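Local coordinates for general secretion pathway protein D (Pseudomonas aeruginosa, PDB 4E9J) that contributes periplasmic N0, N1 and N2 domains to the secretin that forms the outer-membrane channel exporting proteins by type II secretion, at residues 56-60 against 113-117; 177-183 against 219-225; 186-192 against 214-220. All coordinates share one frame; numbering follows the deposited sequence.

Contact 1: residues 56-60 against 113-117; sequences VSVVS and LETRV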
ATOM      1  N   VAL A  56       5.270 -24.261  -3.399  1.00 37.18           N
ATOM      2  CA  VAL A  56       5.970 -23.068  -2.938  1.00 34.98           C
ATOM      3  C   VAL A  56       7.471 -23.246  -2.919  1.00 37.70           C
ATOM      4  O   VAL A  56       7.989 -24.357  -2.730  1.00 36.43           O
ATOM      5  CB  VAL A  56       5.438 -22.588  -1.562  1.00 36.47           C
ATOM      6  CG1 VAL A  56       3.919 -22.403  -1.616  1.00 35.56           C
ATOM      7  CG2 VAL A  56       5.833 -23.528  -0.427  1.00 35.29           C
ATOM      8  N   SER A  57       8.164 -22.129  -3.136  1.00 33.32           N
ATOM      9  CA  SER A  57       9.601 -22.020  -2.983  1.00 34.30           C
ATOM     10  C   SER A  57       9.792 -20.838  -2.014  1.00 37.72           C
ATOM     11  O   SER A  57       9.270 -19.748  -2.261  1.00 38.72           O
ATOM     12  CB  SER A  57      10.292 -21.792  -4.326  1.00 39.83           C
ATOM     13  OG  SER A  57      10.087 -22.893  -5.201  1.00 46.78           O
ATOM     14  N   VAL A  58      10.451 -21.081  -0.875  1.00 31.18           N
ATOM     15  CA  VAL A  58      10.634 -20.094   0.185  1.00 29.92           C
ATOM     16  C   VAL A  58      12.095 -20.050   0.533  1.00 35.55           C
ATOM     17  O   VAL A  58      12.671 -21.079   0.894  1.00 35.36           O
ATOM     18  CB  VAL A  58       9.772 -20.453   1.406  1.00 32.08           C
ATOM     19  CG1 VAL A  58       9.866 -19.371   2.480  1.00 31.78           C
ATOM     20  CG2 VAL A  58       8.330 -20.682   0.986  1.00 31.23           C
ATOM     21  N   VAL A  59      12.684 -18.854   0.459  1.00 32.30           N
ATOM     22  CA  VAL A  59      14.119 -18.666   0.630  1.00 32.10           C
ATOM     23  C   VAL A  59      14.452 -17.466   1.490  1.00 36.25           C
ATOM     24  O   VAL A  59      13.930 -16.382   1.251  1.00 33.49           O
ATOM     25  CB  VAL A  59      14.758 -18.534  -0.771  1.00 36.59           C
ATOM     26  CG1 VAL A  59      16.252 -18.215  -0.700  1.00 36.89           C
ATOM     27  CG2 VAL A  59      14.503 -19.778  -1.610  1.00 36.98           C
ATOM     28  N   SER A  60      15.307 -17.677   2.512  1.00 34.09           N
ATOM     29  CA  SER A  60      15.860 -16.614   3.334  1.00 34.08           C
ATOM     30  C   SER A  60      17.290 -16.998   3.673  1.00 39.23           C
ATOM     31  O   SER A  60      17.494 -17.976   4.395  1.00 38.03           O
ATOM     32  CB  SER A  60      15.045 -16.398   4.604  1.00 37.08           C
ATOM     33  OG  SER A  60      15.498 -15.278   5.352  1.00 34.03           O
ATOM     34  N   LEU A 113       5.945 -19.707  -8.161  1.00 49.90           N
ATOM     35  CA  LEU A 113       6.228 -18.454  -7.457  1.00 47.50           C
ATOM     36  C   LEU A 113       7.202 -18.706  -6.324  1.00 45.64           C
ATOM     37  O   LEU A 113       7.014 -19.646  -5.551  1.00 43.71           O
ATOM     38  CB  LEU A 113       4.937 -17.838  -6.877  1.00 47.16           C
ATOM     39  CG  LEU A 113       3.847 -17.495  -7.875  1.00 51.54           C
ATOM     40  CD1 LEU A 113       2.712 -16.766  -7.194  1.00 52.01           C
ATOM     41  CD2 LEU A 113       4.387 -16.677  -9.021  1.00 52.85           C
ATOM     42  N   GLU A 114       8.250 -17.874  -6.225  1.00 39.08           N
ATOM     43  CA  GLU A 114       9.197 -17.960  -5.118  1.00 36.12           C
ATOM     44  C   GLU A 114       8.935 -16.784  -4.193  1.00 35.05           C
ATOM     45  O   GLU A 114       8.702 -15.689  -4.679  1.00 31.62           O
ATOM     46  CB  GLU A 114      10.658 -17.947  -5.587  1.00 37.22           C
ATOM     47  CG  GLU A 114      11.675 -17.979  -4.441  1.00 39.67           C
ATOM     48  CD  GLU A 114      13.142 -17.877  -4.819  1.00 65.02           C
ATOM     49  OE1 GLU A 114      13.506 -18.280  -5.947  1.00 52.11           O
ATOM     50  OE2 GLU A 114      13.937 -17.421  -3.967  1.00 60.97           O
ATOM     51  N   THR A 115       8.945 -17.020  -2.862  1.00 32.38           N
ATOM     52  CA  THR A 115       8.850 -15.992  -1.822  1.00 30.61           C
ATOM     53  C   THR A 115      10.257 -15.848  -1.218  1.00 34.34           C
ATOM     54  O   THR A 115      10.699 -16.741  -0.493  1.00 32.79           O
ATOM     55  CB  THR A 115       7.818 -16.362  -0.787  1.00 39.46           C
ATOM     56  OG1 THR A 115       6.555 -16.505  -1.446  1.00 38.41           O
ATOM     57  CG2 THR A 115       7.719 -15.313   0.321  1.00 39.08           C
ATOM     58  N   ARG A 116      10.964 -14.739  -1.527  1.00 28.73           N
ATOM     59  CA  ARG A 116      12.329 -14.518  -1.081  1.00 28.54           C
ATOM     60  C   ARG A 116      12.449 -13.336  -0.117  1.00 32.85           C
ATOM     61  O   ARG A 116      11.822 -12.311  -0.356  1.00 31.75           O
ATOM     62  CB  ARG A 116      13.225 -14.238  -2.303  1.00 27.38           C
ATOM     63  CG  ARG A 116      14.691 -14.361  -1.941  1.00 33.49           C
ATOM     64  CD  ARG A 116      15.607 -14.003  -3.063  1.00 34.77           C
ATOM     65  NE  ARG A 116      15.588 -15.008  -4.125  1.00 45.32           N
ATOM     66  CZ  ARG A 116      16.346 -14.964  -5.209  1.00 56.79           C
ATOM     67  NH1 ARG A 116      17.182 -13.946  -5.403  1.00 40.38           N
ATOM     68  NH2 ARG A 116      16.259 -15.928  -6.126  1.00 45.46           N
ATOM     69  N   VAL A 117      13.251 -13.468   0.956  1.00 29.52           N
ATOM     70  CA  VAL A 117      13.546 -12.383   1.888  1.00 28.81           C
ATOM     71  C   VAL A 117      14.855 -11.765   1.395  1.00 33.59           C
ATOM     72  O   VAL A 117      15.825 -12.485   1.160  1.00 33.47           O
ATOM     73  CB  VAL A 117      13.685 -12.877   3.347  1.00 31.88           C
ATOM     74  CG1 VAL A 117      14.025 -11.717   4.282  1.00 31.39           C
ATOM     75  CG2 VAL A 117      12.417 -13.567   3.826  1.00 30.84           C
TER
HETATM   76  O   HOH W   1       6.071 -18.846  -2.706  1.00 37.29           O
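Leu113 O comes near Ser57 N, and a water beside it joins the strands: it donates to Leu113 O (3.1 Å), meets Thr115 OG1 and reaches Ser57 O only weakly. Glu114 comes next, with CG anti to the backbone N (chi1 178°) and an extended chain that carries its carboxylate forward until OE2 lies 3.4 Å from Val59 CG2, the two side chains crossing; Ser157 holds OE1. Thr115 supplies backbone bonds, its N reaching Ser57 O at 2.8 Å and its O receiving Val59 N at 3.1 Å. Its side chain shares a face with Val58, packed against Leu72 and Val76 of helix 66-79, while Ser154 binds OG1. Arg116 NE forms a salt bridge with Glu114 OE2 (2.9 Å), in the guanidinium plane but from above the carboxylate plane, which probably stabilises the acid's charge; Glu164 pairs with Arg116 NH1. Val117 N then bonds to Val59 O at 3.0 Å, and Val117 CB rests 3.6 Å from Ser60 OG, whose polar partner is Ala62 O. Beta-branched residues suit such extended backbones. This is parallel strand pairing in a mixed sheet, here joining a strand assigned to N0 to one assigned to N1.

Contact 2: residues 177-183 against 219-225; sequences DYSVINL and NRLIILG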
ATOM      1  N   ASP A 177      14.425  10.400  -1.772  1.00 22.70           N
ATOM      2  CA  ASP A 177      13.348  11.380  -1.995  1.00 21.56           C
ATOM      3  C   ASP A 177      13.033  11.279  -3.473  1.00 23.58           C
ATOM      4  O   ASP A 177      13.918  10.947  -4.257  1.00 22.69           O
ATOM      5  CB  ASP A 177      13.808  12.809  -1.650  1.00 21.91           C
ATOM      6  CG  ASP A 177      13.972  13.054  -0.155  1.00 29.08           C
ATOM      7  OD1 ASP A 177      13.567  12.171   0.646  1.00 26.83           O
ATOM      8  OD2 ASP A 177      14.413  14.159   0.222  1.00 29.43           O
ATOM      9  N   TYR A 178      11.826  11.568  -3.875  1.00 18.98           N
ATOM     10  CA  TYR A 178      11.501  11.406  -5.286  1.00 18.23           C
ATOM     11  C   TYR A 178      10.374  12.307  -5.713  1.00 21.40           C
ATOM     12  O   TYR A 178       9.684  12.840  -4.843  1.00 18.21           O
ATOM     13  CB  TYR A 178      11.151   9.927  -5.564  1.00 17.32           C
ATOM     14  CG  TYR A 178       9.983   9.380  -4.763  1.00 15.51           C
ATOM     15  CD1 TYR A 178      10.180   8.791  -3.534  1.00 18.71           C
ATOM     16  CD2 TYR A 178       8.693   9.392  -5.274  1.00 14.73           C
ATOM     17  CE1 TYR A 178       9.135   8.200  -2.835  1.00 19.97           C
ATOM     18  CE2 TYR A 178       7.631   8.823  -4.573  1.00 16.07           C
ATOM     19  CZ  TYR A 178       7.869   8.181  -3.373  1.00 20.59           C
ATOM     20  OH  TYR A 178       6.871   7.591  -2.640  1.00 22.57           O
ATOM     21  N   SER A 179      10.276  12.560  -7.057  1.00 20.22           N
ATOM     22  CA  SER A 179       9.186  13.280  -7.717  1.00 20.80           C
ATOM     23  C   SER A 179       8.480  12.326  -8.669  1.00 26.71           C
ATOM     24  O   SER A 179       9.125  11.474  -9.282  1.00 26.99           O
ATOM     25  CB  SER A 179       9.682  14.491  -8.492  1.00 23.05           C
ATOM     26  OG  SER A 179      10.014  15.497  -7.561  1.00 30.08           O
ATOM     27  N   VAL A 180       7.164  12.462  -8.769  1.00 24.20           N
ATOM     28  CA  VAL A 180       6.317  11.654  -9.636  1.00 23.69           C
ATOM     29  C   VAL A 180       5.682  12.522 -10.729  1.00 26.22           C
ATOM     30  O   VAL A 180       5.126  13.578 -10.424  1.00 21.99           O
ATOM     31  CB  VAL A 180       5.256  10.946  -8.789  1.00 28.17           C
ATOM     32  CG1 VAL A 180       4.230  10.257  -9.673  1.00 28.46           C
ATOM     33  CG2 VAL A 180       5.913   9.974  -7.821  1.00 27.94           C
ATOM     34  N   ILE A 181       5.773  12.058 -12.003  1.00 22.40           N
ATOM     35  CA  ILE A 181       5.182  12.716 -13.170  1.00 22.51           C
ATOM     36  C   ILE A 181       4.259  11.755 -13.876  1.00 25.04           C
ATOM     37  O   ILE A 181       4.729  10.756 -14.404  1.00 23.85           O
ATOM     38  CB  ILE A 181       6.220  13.239 -14.154  1.00 27.06           C
ATOM     39  CG1 ILE A 181       7.175  14.182 -13.481  1.00 29.86           C
ATOM     40  CG2 ILE A 181       5.529  13.930 -15.370  1.00 27.96           C
ATOM     41  CD1 ILE A 181       8.360  14.448 -14.300  1.00 46.88           C
ATOM     42  N   ASN A 182       2.978  12.080 -13.932  1.00 22.57           N
ATOM     43  CA  ASN A 182       1.952  11.293 -14.611  1.00 21.68           C
ATOM     44  C   ASN A 182       1.944  11.780 -16.041  1.00 27.58           C
ATOM     45  O   ASN A 182       1.563  12.900 -16.282  1.00 29.01           O
ATOM     46  CB  ASN A 182       0.598  11.544 -13.975  1.00 18.94           C
ATOM     47  CG  ASN A 182       0.586  11.144 -12.540  1.00 27.59           C
ATOM     48  OD1 ASN A 182       0.459   9.985 -12.225  1.00 32.52           O
ATOM     49  ND2 ASN A 182       0.786  12.084 -11.640  1.00 21.62           N
ATOM     50  N   LEU A 183       2.413  10.990 -16.984  1.00 25.48           N
ATOM     51  CA  LEU A 183       2.504  11.432 -18.375  1.00 25.28           C
ATOM     52  C   LEU A 183       1.136  11.424 -19.044  1.00 27.18           C
ATOM     53  O   LEU A 183       0.507  10.377 -19.110  1.00 26.36           O
ATOM     54  CB  LEU A 183       3.488  10.545 -19.150  1.00 24.83           C
ATOM     55  CG  LEU A 183       4.898  10.445 -18.604  1.00 28.69           C
ATOM     56  CD1 LEU A 183       5.584   9.252 -19.176  1.00 28.52           C
ATOM     57  CD2 LEU A 183       5.691  11.700 -18.871  1.00 33.81           C
ATOM     58  N   ASN A 219       1.420   4.757 -16.180  1.00 25.75           N
ATOM     59  CA  ASN A 219       2.037   5.623 -17.165  1.00 23.44           C
ATOM     60  C   ASN A 219       2.668   6.847 -16.505  1.00 24.21           C
ATOM     61  O   ASN A 219       2.386   7.995 -16.891  1.00 22.47           O
ATOM     62  CB  ASN A 219       1.037   6.030 -18.270  1.00 20.05           C
ATOM     63  CG  ASN A 219       1.752   6.472 -19.531  1.00 27.32           C
ATOM     64  OD1 ASN A 219       2.625   5.788 -20.008  1.00 26.29           O
ATOM     65  ND2 ASN A 219       1.448   7.625 -20.095  1.00 23.20           N
ATOM     66  N   ARG A 220       3.505   6.595 -15.503  1.00 21.70           N
ATOM     67  CA  ARG A 220       4.175   7.669 -14.764  1.00 22.84           C
ATOM     68  C   ARG A 220       5.667   7.392 -14.530  1.00 28.84           C
ATOM     69  O   ARG A 220       6.109   6.236 -14.522  1.00 30.84           O
ATOM     70  CB  ARG A 220       3.441   7.898 -13.443  1.00 25.19           C
ATOM     71  CG  ARG A 220       3.680   6.848 -12.427  1.00 29.85           C
ATOM     72  CD  ARG A 220       2.872   7.059 -11.163  1.00 32.77           C
ATOM     73  NE  ARG A 220       3.304   6.102 -10.145  1.00 40.14           N
ATOM     74  CZ  ARG A 220       3.100   6.207  -8.835  1.00 45.38           C
ATOM     75  NH1 ARG A 220       3.584   5.290  -8.008  1.00 35.23           N
ATOM     76  NH2 ARG A 220       2.428   7.241  -8.340  1.00 38.69           N
ATOM     77  N   LEU A 221       6.435   8.468 -14.324  1.00 23.75           N
ATOM     78  CA  LEU A 221       7.860   8.406 -14.056  1.00 23.31           C
ATOM     79  C   LEU A 221       8.103   8.743 -12.613  1.00 25.79           C
ATOM     80  O   LEU A 221       7.496   9.678 -12.083  1.00 22.99           O
ATOM     81  CB  LEU A 221       8.618   9.456 -14.888  1.00 23.65           C
ATOM     82  CG  LEU A 221       8.488   9.357 -16.391  1.00 28.93           C
ATOM     83  CD1 LEU A 221       9.204  10.517 -17.053  1.00 29.19           C
ATOM     84  CD2 LEU A 221       9.009   8.033 -16.896  1.00 28.84           C
ATOM     85  N   ILE A 222       9.054   8.048 -12.005  1.00 21.09           N
ATOM     86  CA  ILE A 222       9.519   8.339 -10.641  1.00 19.90           C
ATOM     87  C   ILE A 222      10.948   8.824 -10.813  1.00 24.53           C
ATOM     88  O   ILE A 222      11.746   8.107 -11.392  1.00 23.16           O
ATOM     89  CB  ILE A 222       9.428   7.121  -9.748  1.00 21.96           C
ATOM     90  CG1 ILE A 222       7.967   6.685  -9.590  1.00 21.89           C
ATOM     91  CG2 ILE A 222      10.069   7.396  -8.391  1.00 20.17           C
ATOM     92  CD1 ILE A 222       7.818   5.225  -9.123  1.00 29.63           C
ATOM     93  N   ILE A 223      11.224  10.069 -10.431  1.00 23.68           N
ATOM     94  CA  ILE A 223      12.531  10.686 -10.596  1.00 23.65           C
ATOM     95  C   ILE A 223      13.218  10.780  -9.236  1.00 27.20           C
ATOM     96  O   ILE A 223      12.652  11.334  -8.293  1.00 24.35           O
ATOM     97  CB  ILE A 223      12.380  12.088 -11.215  1.00 27.80           C
ATOM     98  CG1 ILE A 223      11.453  12.093 -12.464  1.00 29.36           C
ATOM     99  CG2 ILE A 223      13.782  12.712 -11.514  1.00 29.27           C
ATOM    100  CD1 ILE A 223      11.851  11.085 -13.578  1.00 36.34           C
ATOM    101  N   LEU A 224      14.458  10.290  -9.156  1.00 25.50           N
ATOM    102  CA  LEU A 224      15.265  10.307  -7.940  1.00 25.68           C
ATOM    103  C   LEU A 224      16.549  11.028  -8.197  1.00 28.23           C
ATOM    104  O   LEU A 224      16.919  11.255  -9.348  1.00 25.00           O
ATOM    105  CB  LEU A 224      15.577   8.904  -7.518  1.00 27.27           C
ATOM    106  CG  LEU A 224      14.355   8.128  -7.076  1.00 33.27           C
ATOM    107  CD1 LEU A 224      14.157   6.924  -7.993  1.00 35.25           C
ATOM    108  CD2 LEU A 224      14.459   7.758  -5.623  1.00 34.32           C
ATOM    109  N   GLY A 225      17.216  11.380  -7.111  1.00 27.83           N
ATOM    110  CA  GLY A 225      18.522  12.020  -7.139  1.00 28.96           C
ATOM    111  C   GLY A 225      18.692  13.086  -6.094  1.00 36.75           C
ATOM    112  O   GLY A 225      17.758  13.375  -5.342  1.00 37.44           O
TER
HETATM  113  O   HOH W   2      16.618  10.767  -4.422  1.00 29.14           O
HETATM  114  O   HOH W   3       0.597   8.973  -9.766  1.00 30.04           O
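Asn219 holds Leu183 by both its backbone and its side chain. Its carbonyl O accepts Leu183 N at 3.0 Å, and its side-chain ND2 returns a bond to Leu183 O at 3.1 Å. That second bond is bent: the N-H...O angle is 136°, and the donor stands above the carbonyl plane. Asn219 has positive phi and psi, a left-handed conformation that asparagine tolerates better than most residues. Regular antiparallel pairing follows. Ser179 with Ile223 and Ile181 with Leu221 are hydrogen-bonded pairs, each closed by two nearly straight backbone bonds; Ile223 N to Ser179 O measures 2.8 Å. Val180 with Ile222 and Asn182 with Arg220 are non-hydrogen-bonded pairs.

Arg220 has CG wedged between its backbone N and carbonyl carbon (chi1 74°), and from there the chain runs extended alongside Asn182 and past Val180, whose CG1 is 3.8 Å from Arg220 NH2. A water joins the two polar ends, donating to Asn182 OD1 at 2.7 Å and accepting from Arg220 NH2, while Asp215 takes the salt bridge at NE. Further along this face Ile222 CG2 lies 3.9 Å from Tyr178 CB, the side chains pointing the same way. Past the strand end Leu183 crosses Leu221 obliquely, Leu183 CD1 to Leu221 CG 4.0 Å. At the far end a second water accepts from Gly225 N and lies by Asp177 O, bridging the strands; the large positive phi there suits glycine.

Helix 227-240 covers the Ser179 and Ile181 face, helix 188-201 packs on Leu183 and Leu221 through Val188 and Ala191, and Leu131 of helix 125-132 meets Tyr178, Ile222 and Leu224. Strand 211-215 flanks 220-224, while strand 178-182 pairs antiparallel with a strand of the second subunit, whose Tyr178 OH meets Arg220 NH2.

Contact 3: residues 186-192 against 214-220; sequences GWVMDAA and ADARTNR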
ATOM      1  N   GLY A 186       2.754  11.332 -23.609  1.00 31.41           N
ATOM      2  CA  GLY A 186       3.824  10.407 -23.923  1.00 30.25           C
ATOM      3  C   GLY A 186       3.614   9.008 -23.393  1.00 30.50           C
ATOM      4  O   GLY A 186       2.763   8.767 -22.528  1.00 30.81           O
ATOM      5  N   TRP A 187       4.297   8.076 -24.051  1.00 24.83           N
ATOM      6  CA  TRP A 187       4.346   6.679 -23.674  1.00 24.87           C
ATOM      7  C   TRP A 187       5.526   6.556 -22.693  1.00 27.97           C
ATOM      8  O   TRP A 187       6.618   6.964 -23.026  1.00 25.78           O
ATOM      9  CB  TRP A 187       4.579   5.808 -24.902  1.00 24.54           C
ATOM     10  CG  TRP A 187       5.013   4.414 -24.585  1.00 24.93           C
ATOM     11  CD1 TRP A 187       6.107   3.776 -25.074  1.00 27.70           C
ATOM     12  CD2 TRP A 187       4.261   3.436 -23.878  1.00 25.22           C
ATOM     13  NE1 TRP A 187       6.080   2.457 -24.718  1.00 27.09           N
ATOM     14  CE2 TRP A 187       4.995   2.237 -23.917  1.00 29.09           C
ATOM     15  CE3 TRP A 187       3.051   3.465 -23.169  1.00 27.18           C
ATOM     16  CZ2 TRP A 187       4.534   1.061 -23.324  1.00 29.19           C
ATOM     17  CZ3 TRP A 187       2.625   2.315 -22.536  1.00 29.26           C
ATOM     18  CH2 TRP A 187       3.358   1.128 -22.622  1.00 30.17           C
ATOM     19  N   VAL A 188       5.261   6.067 -21.473  1.00 26.83           N
ATOM     20  CA  VAL A 188       6.221   5.887 -20.365  1.00 27.66           C
ATOM     21  C   VAL A 188       7.627   5.365 -20.687  1.00 31.90           C
ATOM     22  O   VAL A 188       8.604   5.912 -20.202  1.00 30.54           O
ATOM     23  CB  VAL A 188       5.545   5.066 -19.218  1.00 30.90           C
ATOM     24  CG1 VAL A 188       5.099   3.671 -19.690  1.00 31.65           C
ATOM     25  CG2 VAL A 188       6.443   4.964 -18.013  1.00 30.55           C
ATOM     26  N   MET A 189       7.727   4.323 -21.492  1.00 29.61           N
ATOM     27  CA  MET A 189       8.984   3.659 -21.841  1.00 27.64           C
ATOM     28  C   MET A 189       9.809   4.511 -22.783  1.00 30.97           C
ATOM     29  O   MET A 189      11.037   4.493 -22.689  1.00 28.32           O
ATOM     30  CB  MET A 189       8.738   2.268 -22.441  1.00 29.40           C
ATOM     31  CG  MET A 189       7.892   1.343 -21.574  1.00 30.97           C
ATOM     32  SD  MET A 189       8.372   1.274 -19.818  1.00 33.97           S
ATOM     33  CE  MET A 189       9.913   0.418 -19.953  1.00 31.01           C
ATOM     34  N   ASP A 190       9.165   5.302 -23.642  1.00 29.23           N
ATOM     35  CA  ASP A 190       9.908   6.190 -24.527  1.00 30.28           C
ATOM     36  C   ASP A 190      10.522   7.305 -23.711  1.00 32.64           C
ATOM     37  O   ASP A 190      11.687   7.626 -23.907  1.00 28.61           O
ATOM     38  CB  ASP A 190       9.003   6.828 -25.589  1.00 32.52           C
ATOM     39  CG  ASP A 190       8.555   5.903 -26.680  1.00 43.59           C
ATOM     40  OD1 ASP A 190       9.178   4.833 -26.842  1.00 45.94           O
ATOM     41  OD2 ASP A 190       7.566   6.234 -27.355  1.00 46.94           O
ATOM     42  N   ALA A 191       9.719   7.922 -22.821  1.00 30.65           N
ATOM     43  CA  ALA A 191      10.213   9.030 -22.000  1.00 31.18           C
ATOM     44  C   ALA A 191      11.404   8.585 -21.159  1.00 32.36           C
ATOM     45  O   ALA A 191      12.406   9.287 -21.112  1.00 31.32           O
ATOM     46  CB  ALA A 191       9.101   9.543 -21.093  1.00 32.23           C
ATOM     47  N   ALA A 192      11.308   7.401 -20.523  1.00 28.85           N
ATOM     48  CA  ALA A 192      12.411   6.897 -19.688  1.00 28.83           C
ATOM     49  C   ALA A 192      13.695   6.703 -20.499  1.00 32.48           C
ATOM     50  O   ALA A 192      14.742   7.175 -20.086  1.00 31.56           O
ATOM     51  CB  ALA A 192      12.007   5.592 -19.003  1.00 29.54           C
ATOM     52  N   ALA A 214      10.625   3.896 -14.474  1.00 25.38           N
ATOM     53  CA  ALA A 214       9.396   3.848 -15.240  1.00 24.46           C
ATOM     54  C   ALA A 214       8.332   3.100 -14.411  1.00 27.62           C
ATOM     55  O   ALA A 214       8.661   2.118 -13.776  1.00 29.03           O
ATOM     56  CB  ALA A 214       9.666   3.118 -16.547  1.00 24.55           C
ATOM     57  N   ASP A 215       7.090   3.562 -14.378  1.00 26.29           N
ATOM     58  CA  ASP A 215       5.986   2.856 -13.713  1.00 25.74           C
ATOM     59  C   ASP A 215       4.890   2.778 -14.734  1.00 26.82           C
ATOM     60  O   ASP A 215       4.026   3.653 -14.830  1.00 22.44           O
ATOM     61  CB  ASP A 215       5.566   3.551 -12.416  1.00 27.23           C
ATOM     62  CG  ASP A 215       4.413   2.909 -11.664  1.00 42.14           C
ATOM     63  OD1 ASP A 215       3.986   1.802 -12.056  1.00 41.10           O
ATOM     64  OD2 ASP A 215       3.995   3.472 -10.630  1.00 46.93           O
ATOM     65  N   ALA A 216       4.971   1.744 -15.537  1.00 26.84           N
ATOM     66  CA  ALA A 216       4.073   1.572 -16.635  1.00 26.74           C
ATOM     67  C   ALA A 216       2.633   1.445 -16.227  1.00 28.34           C
ATOM     68  O   ALA A 216       1.798   2.097 -16.852  1.00 26.02           O
ATOM     69  CB  ALA A 216       4.510   0.382 -17.486  1.00 27.65           C
ATOM     70  N   ARG A 217       2.310   0.656 -15.174  1.00 27.46           N
ATOM     71  CA  ARG A 217       0.909   0.445 -14.784  1.00 28.57           C
ATOM     72  C   ARG A 217       0.083   1.704 -14.793  1.00 32.87           C
ATOM     73  O   ARG A 217      -1.075   1.648 -15.169  1.00 33.22           O
ATOM     74  CB  ARG A 217       0.747  -0.296 -13.439  1.00 29.19           C
ATOM     75  N   THR A 218       0.661   2.850 -14.378  1.00 31.09           N
ATOM     76  CA  THR A 218      -0.063   4.128 -14.332  1.00 30.49           C
ATOM     77  C   THR A 218       0.532   5.180 -15.265  1.00 33.14           C
ATOM     78  O   THR A 218       0.128   6.343 -15.222  1.00 32.84           O
ATOM     79  CB  THR A 218      -0.167   4.592 -12.883  1.00 42.21           C
ATOM     80  OG1 THR A 218       1.150   4.652 -12.329  1.00 46.06           O
ATOM     81  CG2 THR A 218      -1.043   3.668 -12.041  1.00 40.65           C
ATOM     82  N   ASN A 219       1.420   4.757 -16.180  1.00 25.75           N
ATOM     83  CA  ASN A 219       2.037   5.623 -17.165  1.00 23.44           C
ATOM     84  C   ASN A 219       2.668   6.847 -16.505  1.00 24.21           C
ATOM     85  O   ASN A 219       2.386   7.995 -16.891  1.00 22.47           O
ATOM     86  CB  ASN A 219       1.037   6.030 -18.270  1.00 20.05           C
ATOM     87  CG  ASN A 219       1.752   6.472 -19.531  1.00 27.32           C
ATOM     88  OD1 ASN A 219       2.625   5.788 -20.008  1.00 26.29           O
ATOM     89  ND2 ASN A 219       1.448   7.625 -20.095  1.00 23.20           N
ATOM     90  N   ARG A 220       3.505   6.595 -15.503  1.00 21.70           N
ATOM     91  CA  ARG A 220       4.175   7.669 -14.764  1.00 22.84           C
ATOM     92  C   ARG A 220       5.667   7.392 -14.530  1.00 28.84           C
ATOM     93  O   ARG A 220       6.109   6.236 -14.522  1.00 30.84           O
ATOM     94  CB  ARG A 220       3.441   7.898 -13.443  1.00 25.19           C
ATOM     95  CG  ARG A 220       3.680   6.848 -12.427  1.00 29.85           C
ATOM     96  CD  ARG A 220       2.872   7.059 -11.163  1.00 32.77           C
ATOM     97  NE  ARG A 220       3.304   6.102 -10.145  1.00 40.14           N
ATOM     98  CZ  ARG A 220       3.100   6.207  -8.835  1.00 45.38           C
ATOM     99  NH1 ARG A 220       3.584   5.290  -8.008  1.00 35.23           N
ATOM    100  NH2 ARG A 220       2.428   7.241  -8.340  1.00 38.69           N
TER
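Asn219 ND2 donates to Gly186 O in a bond 3.0 Å long and nearly straight (172°), with the acceptor lying in the plane of the amide; Leu183 O is the further acceptor of the same nitrogen. OD1 of the same group accepts Val188 N at 3.0 Å, the donor being tilted from the carbonyl plane. Val188 opens helix 188-201, with Trp187 at the N-cap position, and amide N-H groups in a helix's first turn have no acceptor within the helix; Asn219 provides one. Holding OD1 on one side and ND2 on the other fixes the rotation of the amide. Asparagine suits the place because it offers an acceptor and a donor on one short stem, and CG, anti to the backbone N (chi1 -159°), carries both out to the start of the helix.

The turn that presents Asn219 joins strands 211-215 and 220-224. Asn219 and Arg220 together face Asp215, forming a G1 beta bulge in which Arg220 N bonds to Asp215 O and Asp215 N to Arg220 O. A salt bridge from Arg220 NE to Asp215 OD2 (2.8 Å) ties the same pair through their side chains.

Val188 slides past Asn219 in the opposite direction, Val188 CB packed tightly at 3.1 Å from Asn219 OD1. Val188 CG1 reaches Ala216 CB at 4.0 Å and also lies over one face of the Trp187 indole, toward its rim. CG2, the branch anti to the backbone N, turns to Ala214 CB. Ala192 CB, one turn after Val188, lies 4.2 Å from Ala214 CB, small facing alanines letting helix and strand come close. The flexible thioether of Met189 folds back, through its bent chi2 and chi3, so that SD reaches Ala214 CB.

In the fold
Contact 1 joins strands assigned to N0 and N1, whereas contacts 2 and 3 both lie in the region assigned to N2, on the opposite side of the chain's centre. Contact 1 is about 30 Å from contact 2 and 29 Å from contact 3, centre to centre; its nearest atoms stay about 20 Å and about 17 Å away from them. Contacts 2 and 3 have centres only 10 Å apart, share Asn219 and Arg220, and meet directly: Leu183 CD1 lies 3.6 Å from Val188 CA, and both Leu183 and Leu221 reach Ala191. Along the chain, contact 3 is nested inside the loop closed by contact 2; both reach the same sheet, strands 211-215 and 220-224 being neighbours in it.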